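Local coordinates for A rubisco-like protein (Burkholderia fungorum, PDB 3NWR) that belongs to the rubisco-like proteins, is classed as a lyase, and probably acts on a substrate other than ribulose bisphosphate in a rubisco-type barrel, at residues A[182-185]-A[186-190]; A[220-223]-A[224-228]. All coordinates share one frame; numbering follows the deposited sequence.

Interaction 1: A[182-185]-A[186-190]; sequences LVRE and LCEAG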
ATOM      1  N   LEU A 182      12.890  -4.754  30.446  1.00 20.38           N
ATOM      2  CA  LEU A 182      13.894  -4.607  29.403  1.00 20.03           C
ATOM      3  C   LEU A 182      14.089  -3.139  29.061  1.00 18.95           C
ATOM      4  O   LEU A 182      15.214  -2.659  28.946  1.00 17.57           O
ATOM      5  CB  LEU A 182      13.484  -5.389  28.158  1.00 16.63           C
ATOM      6  CG  LEU A 182      14.334  -5.157  26.911  1.00 17.09           C
ATOM      7  CD1 LEU A 182      15.813  -5.416  27.175  1.00 19.05           C
ATOM      8  CD2 LEU A 182      13.810  -6.030  25.787  1.00 17.71           C
ATOM      9  N   VAL A 183      12.986  -2.417  28.899  1.00 16.98           N
ATOM     10  CA  VAL A 183      13.071  -0.991  28.611  1.00 16.70           C
ATOM     11  C   VAL A 183      13.868  -0.243  29.686  1.00 18.97           C
ATOM     12  O   VAL A 183      14.659   0.638  29.374  1.00 17.83           O
ATOM     13  CB  VAL A 183      11.674  -0.383  28.415  1.00 15.64           C
ATOM     14  CG1 VAL A 183      11.723   1.131  28.496  1.00 20.20           C
ATOM     15  CG2 VAL A 183      11.110  -0.828  27.085  1.00 17.31           C
ATOM     16  N   ARG A 184      13.670  -0.611  30.948  1.00 18.89           N
ATOM     17  CA  ARG A 184      14.458  -0.028  32.035  1.00 21.26           C
ATOM     18  C   ARG A 184      15.959  -0.216  31.801  1.00 17.54           C
ATOM     19  O   ARG A 184      16.738   0.732  31.925  1.00 19.64           O
ATOM     20  CB  ARG A 184      14.037  -0.622  33.382  1.00 21.28           C
ATOM     21  CG  ARG A 184      14.836  -0.108  34.578  1.00 25.41           C
ATOM     22  CD  ARG A 184      14.878   1.409  34.621  1.00 31.51           C
ATOM     23  NE  ARG A 184      14.906   1.912  35.996  1.00 36.81           N
ATOM     24  CZ  ARG A 184      15.362   3.108  36.351  1.00 33.52           C
ATOM     25  NH1 ARG A 184      15.853   3.923  35.434  1.00 41.06           N
ATOM     26  NH2 ARG A 184      15.334   3.488  37.625  1.00 31.12           N
ATOM     27  N   GLU A 185      16.354  -1.433  31.438  1.00 18.82           N
ATOM     28  CA  GLU A 185      17.762  -1.729  31.170  1.00 19.63           C
ATOM     29  C   GLU A 185      18.286  -0.931  29.983  1.00 18.56           C
ATOM     30  O   GLU A 185      19.409  -0.442  30.012  1.00 18.28           O
ATOM     31  CB  GLU A 185      17.968  -3.222  30.919  1.00 21.64           C
ATOM     32  CG  GLU A 185      17.610  -4.117  32.098  1.00 25.74           C
ATOM     33  CD  GLU A 185      17.510  -5.585  31.708  1.00 39.42           C
ATOM     34  OE1 GLU A 185      17.741  -5.909  30.524  1.00 38.39           O
ATOM     35  OE2 GLU A 185      17.198  -6.416  32.589  1.00 47.37           O
ATOM     36  N   LEU A 186      17.472  -0.804  28.937  1.00 19.07           N
ATOM     37  CA  LEU A 186      17.883  -0.053  27.753  1.00 17.28           C
ATOM     38  C   LEU A 186      18.071   1.433  28.084  1.00 18.26           C
ATOM     39  O   LEU A 186      19.015   2.067  27.617  1.00 16.82           O
ATOM     40  CB  LEU A 186      16.872  -0.240  26.612  1.00 15.88           C
ATOM     41  CG  LEU A 186      16.663  -1.679  26.124  1.00 17.37           C
ATOM     42  CD1 LEU A 186      15.545  -1.780  25.081  1.00 17.52           C
ATOM     43  CD2 LEU A 186      17.973  -2.261  25.572  1.00 20.78           C
ATOM     44  N   CYS A 187      17.174   1.987  28.895  1.00 16.93           N
ATOM     45  CA  CYS A 187      17.326   3.357  29.366  1.00 16.69           C
ATOM     46  C   CYS A 187      18.652   3.522  30.112  1.00 18.62           C
ATOM     47  O   CYS A 187      19.413   4.450  29.849  1.00 17.17           O
ATOM     48  CB  CYS A 187      16.173   3.745  30.295  1.00 16.55           C
ATOM     49  SG  CYS A 187      14.572   3.991  29.481  1.00 17.87           S
ATOM     50  N   GLU A 188      18.908   2.618  31.051  1.00 19.71           N
ATOM     51  CA  GLU A 188      20.118   2.684  31.870  1.00 18.75           C
ATOM     52  C   GLU A 188      21.382   2.560  31.021  1.00 21.28           C
ATOM     53  O   GLU A 188      22.431   3.116  31.366  1.00 20.94           O
ATOM     54  CB  GLU A 188      20.095   1.596  32.945  1.00 19.54           C
ATOM     55  CG  GLU A 188      18.955   1.740  33.945  1.00 23.22           C
ATOM     56  CD  GLU A 188      19.198   2.816  34.988  1.00 32.37           C
ATOM     57  OE1 GLU A 188      20.307   3.395  35.024  1.00 33.81           O
ATOM     58  OE2 GLU A 188      18.272   3.079  35.784  1.00 38.60           O
ATOM     59  N   ALA A 189      21.281   1.837  29.909  1.00 19.04           N
ATOM     60  CA  ALA A 189      22.406   1.713  28.981  1.00 18.70           C
ATOM     61  C   ALA A 189      22.713   3.048  28.304  1.00 18.95           C
ATOM     62  O   ALA A 189      23.825   3.257  27.813  1.00 18.81           O
ATOM     63  CB  ALA A 189      22.143   0.623  27.933  1.00 19.24           C
ATOM     64  N   GLY A 190      21.733   3.946  28.273  1.00 17.14           N
ATOM     65  CA  GLY A 190      21.973   5.306  27.817  1.00 18.07           C
ATOM     66  C   GLY A 190      21.399   5.717  26.472  1.00 15.90           C
ATOM     67  O   GLY A 190      21.763   6.774  25.951  1.00 17.37           O
TER
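Leu182 and Leu186, one helical turn apart on helix 176-189, cross at a slant. Leu182 brings its CD1 methyl to 4.0 Å from CG of Leu186. The meeting depends on Leu186, whose CG lies beside its own backbone N (chi1 -60°) and therefore leans back along the helix; its CG also rests 3.3 Å from Leu182 O. Branched apolar side chains suit this position: Leu186 is buried against Ile194, while Leu182, at the edge of this face, reaches Ile168. Cys187 brings its SG to 4.2 Å from CG1 of Val183. The small thiol suits a place where Cys187 is buried and touches Tyr222 and Val230.

Arg184 and Glu188 form the polar pair. Arg184 starts away from the next turn, and bends farther out bring the guanidinium back. Glu188 folds at chi2 (-77°) to raise its carboxylate, and as modelled OE2 stands over one guanidinium face. The modelled NH1 to OE2 separation of 2.6 Å defines a salt bridge, but NH1 is crowded by another atom, so its exact place is doubtful.

Beneath the side chains, Leu186 N bonds to Leu182 O at 2.9 Å, and three more i to i+4 bonds follow, the last from Ala189 N to Glu185 O at 3.0 Å. Gly190 then ends the helix in a Schellman motif, its positive phi suiting glycine.

Chemically, the contact has two unlike sides. The apolar one rests on van der Waals contact between buried or partly buried carbons and the thiol. The Arg184-Glu188 attraction probably contributes modestly, since Glu188 is exposed; yet with Arg221 close by and Glu218 only a weak, long ion pair, the carboxylate may offset some of the positive charge around Arg184.

Interaction 2: A[220-223]-A[224-228]; sequences RRYR and ERSGR. With SO4 (sulfate ion), chain C.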
ATOM      1  N   ARG A 220       9.263   6.957  33.122  1.00 20.33           N
ATOM      2  CA  ARG A 220       9.066   8.121  33.989  1.00 20.33           C
ATOM      3  C   ARG A 220      10.026   8.078  35.175  1.00 22.00           C
ATOM      4  O   ARG A 220      10.673   9.073  35.504  1.00 21.68           O
ATOM      5  CB  ARG A 220       7.610   8.203  34.479  1.00 19.24           C
ATOM      6  CG  ARG A 220       6.578   8.511  33.377  1.00 24.50           C
ATOM      7  CD  ARG A 220       5.155   8.771  33.929  1.00 23.64           C
ATOM      8  NE  ARG A 220       4.668   7.695  34.791  1.00 24.90           N
ATOM      9  CZ  ARG A 220       3.826   6.730  34.420  1.00 23.94           C
ATOM     10  NH1 ARG A 220       3.335   6.688  33.186  1.00 21.96           N
ATOM     11  NH2 ARG A 220       3.453   5.805  35.298  1.00 25.77           N
ATOM     12  N   ARG A 221      10.132   6.917  35.807  1.00 20.34           N
ATOM     13  CA  ARG A 221      11.032   6.778  36.941  1.00 22.37           C
ATOM     14  C   ARG A 221      12.486   6.959  36.512  1.00 25.24           C
ATOM     15  O   ARG A 221      13.292   7.533  37.247  1.00 22.68           O
ATOM     16  CB  ARG A 221      10.857   5.430  37.629  1.00 21.18           C
ATOM     17  CG  ARG A 221      11.726   5.330  38.866  1.00 32.56           C
ATOM     18  CD  ARG A 221      11.735   3.953  39.496  1.00 44.14           C
ATOM     19  NE  ARG A 221      12.957   3.750  40.272  1.00 45.26           N
ATOM     20  CZ  ARG A 221      13.247   2.633  40.926  1.00 37.80           C
ATOM     21  NH1 ARG A 221      12.398   1.616  40.905  1.00 45.91           N
ATOM     22  NH2 ARG A 221      14.383   2.533  41.594  1.00 47.17           N
ATOM     23  N   TYR A 222      12.831   6.479  35.322  1.00 21.19           N
ATOM     24  CA  TYR A 222      14.189   6.664  34.837  1.00 20.26           C
ATOM     25  C   TYR A 222      14.503   8.149  34.632  1.00 23.10           C
ATOM     26  O   TYR A 222      15.591   8.602  34.975  1.00 21.56           O
ATOM     27  CB  TYR A 222      14.464   5.868  33.553  1.00 18.92           C
ATOM     28  CG  TYR A 222      15.824   6.178  32.973  1.00 18.79           C
ATOM     29  CD1 TYR A 222      16.984   5.659  33.543  1.00 20.45           C
ATOM     30  CD2 TYR A 222      15.953   7.018  31.872  1.00 19.84           C
ATOM     31  CE1 TYR A 222      18.225   5.955  33.018  1.00 20.97           C
ATOM     32  CE2 TYR A 222      17.189   7.319  31.345  1.00 19.16           C
ATOM     33  CZ  TYR A 222      18.323   6.783  31.916  1.00 21.56           C
ATOM     34  OH  TYR A 222      19.562   7.085  31.395  1.00 20.92           O
ATOM     35  N   ARG A 223      13.557   8.901  34.073  1.00 19.46           N
ATOM     36  CA  ARG A 223      13.752  10.337  33.886  1.00 21.26           C
ATOM     37  C   ARG A 223      13.968  11.020  35.233  1.00 24.81           C
ATOM     38  O   ARG A 223      14.863  11.853  35.380  1.00 24.24           O
ATOM     39  CB  ARG A 223      12.550  10.975  33.184  1.00 21.84           C
ATOM     40  CG  ARG A 223      12.789  12.412  32.714  1.00 22.68           C
ATOM     41  CD  ARG A 223      11.564  13.308  32.959  1.00 25.02           C
ATOM     42  NE  ARG A 223      10.317  12.554  32.979  1.00 39.54           N
ATOM     43  CZ  ARG A 223       9.505  12.462  34.030  1.00 27.90           C
ATOM     44  NH1 ARG A 223       9.795  13.079  35.173  1.00 28.57           N
ATOM     45  NH2 ARG A 223       8.405  11.743  33.937  1.00 36.79           N
ATOM     46  N   GLU A 224      13.142  10.661  36.211  1.00 24.29           N
ATOM     47  CA  GLU A 224      13.223  11.261  37.546  1.00 29.10           C
ATOM     48  C   GLU A 224      14.621  11.134  38.120  1.00 31.78           C
ATOM     49  O   GLU A 224      15.185  12.102  38.632  1.00 33.01           O
ATOM     50  CB  GLU A 224      12.258  10.572  38.512  1.00 29.02           C
ATOM     51  CG  GLU A 224      10.796  10.852  38.275  1.00 36.47           C
ATOM     52  CD  GLU A 224       9.911   9.988  39.149  1.00 39.51           C
ATOM     53  OE1 GLU A 224      10.418   9.463  40.164  1.00 37.61           O
ATOM     54  OE2 GLU A 224       8.715   9.829  38.819  1.00 46.34           O
ATOM     55  N   ARG A 225      15.162   9.924  38.047  1.00 26.62           N
ATOM     56  CA  ARG A 225      16.441   9.603  38.666  1.00 27.66           C
ATOM     57  C   ARG A 225      17.644  10.096  37.872  1.00 32.82           C
ATOM     58  O   ARG A 225      18.655  10.492  38.452  1.00 29.76           O
ATOM     59  CB  ARG A 225      16.557   8.092  38.886  1.00 31.32           C
ATOM     60  CG  ARG A 225      15.502   7.525  39.821  1.00 38.78           C
ATOM     61  CD  ARG A 225      15.639   6.020  39.960  1.00 44.07           C
ATOM     62  NE  ARG A 225      16.959   5.633  40.452  1.00 53.42           N
ATOM     63  CZ  ARG A 225      17.311   5.639  41.734  1.00 48.09           C
ATOM     64  NH1 ARG A 225      16.442   6.020  42.660  1.00 56.94           N
ATOM     65  NH2 ARG A 225      18.536   5.270  42.089  1.00 48.99           N
ATOM     66  N   SER A 226      17.543  10.065  36.549  1.00 25.99           N
ATOM     67  CA  SER A 226      18.700  10.327  35.706  1.00 22.84           C
ATOM     68  C   SER A 226      18.709  11.732  35.115  1.00 24.54           C
ATOM     69  O   SER A 226      19.755  12.226  34.692  1.00 25.86           O
ATOM     70  CB  SER A 226      18.769   9.296  34.579  1.00 24.59           C
ATOM     71  OG  SER A 226      17.829   9.598  33.570  1.00 23.07           O
ATOM     72  N   GLY A 227      17.539  12.360  35.066  1.00 25.71           N
ATOM     73  CA  GLY A 227      17.381  13.633  34.385  1.00 25.79           C
ATOM     74  C   GLY A 227      17.366  13.490  32.870  1.00 26.92           C
ATOM     75  O   GLY A 227      17.364  14.490  32.148  1.00 27.97           O
ATOM     76  N   ARG A 228      17.361  12.249  32.385  1.00 24.89           N
ATOM     77  CA  ARG A 228      17.370  11.982  30.950  1.00 25.24           C
ATOM     78  C   ARG A 228      16.004  11.499  30.467  1.00 19.43           C
ATOM     79  O   ARG A 228      15.533  10.455  30.905  1.00 20.40           O
ATOM     80  CB  ARG A 228      18.397  10.896  30.603  1.00 23.14           C
ATOM     81  CG  ARG A 228      19.836  11.166  31.040  1.00 24.10           C
ATOM     82  CD  ARG A 228      20.759  10.065  30.511  1.00 28.57           C
ATOM     83  NE  ARG A 228      20.876  10.111  29.055  1.00 28.64           N
ATOM     84  CZ  ARG A 228      20.354   9.223  28.208  1.00 26.93           C
ATOM     85  NH1 ARG A 228      19.670   8.172  28.648  1.00 23.34           N
ATOM     86  NH2 ARG A 228      20.531   9.389  26.903  1.00 26.33           N
TER
HETATM   87  S   SO4 C 434      23.258  12.469  27.473  0.79 25.67           S
HETATM   88  O1  SO4 C 434      24.701  12.573  27.646  0.70 30.27           O
HETATM   89  O2  SO4 C 434      22.818  13.489  26.524  0.88 26.71           O
HETATM   90  O3  SO4 C 434      22.599  12.670  28.762  0.74 29.00           O
HETATM   91  O4  SO4 C 434      22.939  11.144  26.953  0.71 25.64           O
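Tyr222 and Ser226 meet through hydrogen bonds first. Tyr222 O is gripped twice, by Ser226 N at 2.9 Å and by Ser226 OG at 2.8 Å, the two donors arriving from opposite faces of the carbonyl plane. OG then accepts from Arg228 N at 2.9 Å, an ST turn that ties the helix end to the chain leaving it; Gly227 between them takes the positive phi that glycine tolerates.

In the aromatic contact, the helix backbone puts Ser226 CB over the Tyr222 ring (CH-pi, 3.9 Å to the centroid). A chi1 of 77° turns OG over the same ring, toward its rim, within reach of Tyr222 O.

Charged groups complete the set. Arg228 NH1 donates to Tyr222 OH at 3.0 Å, close to the guanidinium plane. For the sulfate ion, probably from the crystallisation liquor, NE donates to both O3 and O4 at 3.1 Å and NH2 to O4 at 3.0 Å, with the sulfur in plane at the guanidinium edge. Arg221 and Arg225 run side by side.

Helix 208-226 ends here before strand 233-235. Tyr222 packs against Arg184, Cys187 and Glu188 of helix 176-189, and Arg228 forms a salt bridge with Asp192 beyond that helix.

Interactions 1 and 2 finish two successive helices of the catalytic barrel, their centres about 11 Å apart, and each helix ends at a glycine with positive phi. Tyr222 bridges them: its OH lies 3.1 Å from Cys187 O of 186-190. At the helix ends, Arg228 NH2 comes 3.0 Å from Gly190 O, so Arg228 lies against the end of helix 176-189 while it also holds the sulfate, which Arg161 and Arg399 also hold. Farther back, Arg184 NH2 and Arg221 NE stand 3.6 Å apart, two like charges. The chain between the interactions carries Lys195, carboxylated on NZ, a modification that in rubisco helps bind the active-site magnesium.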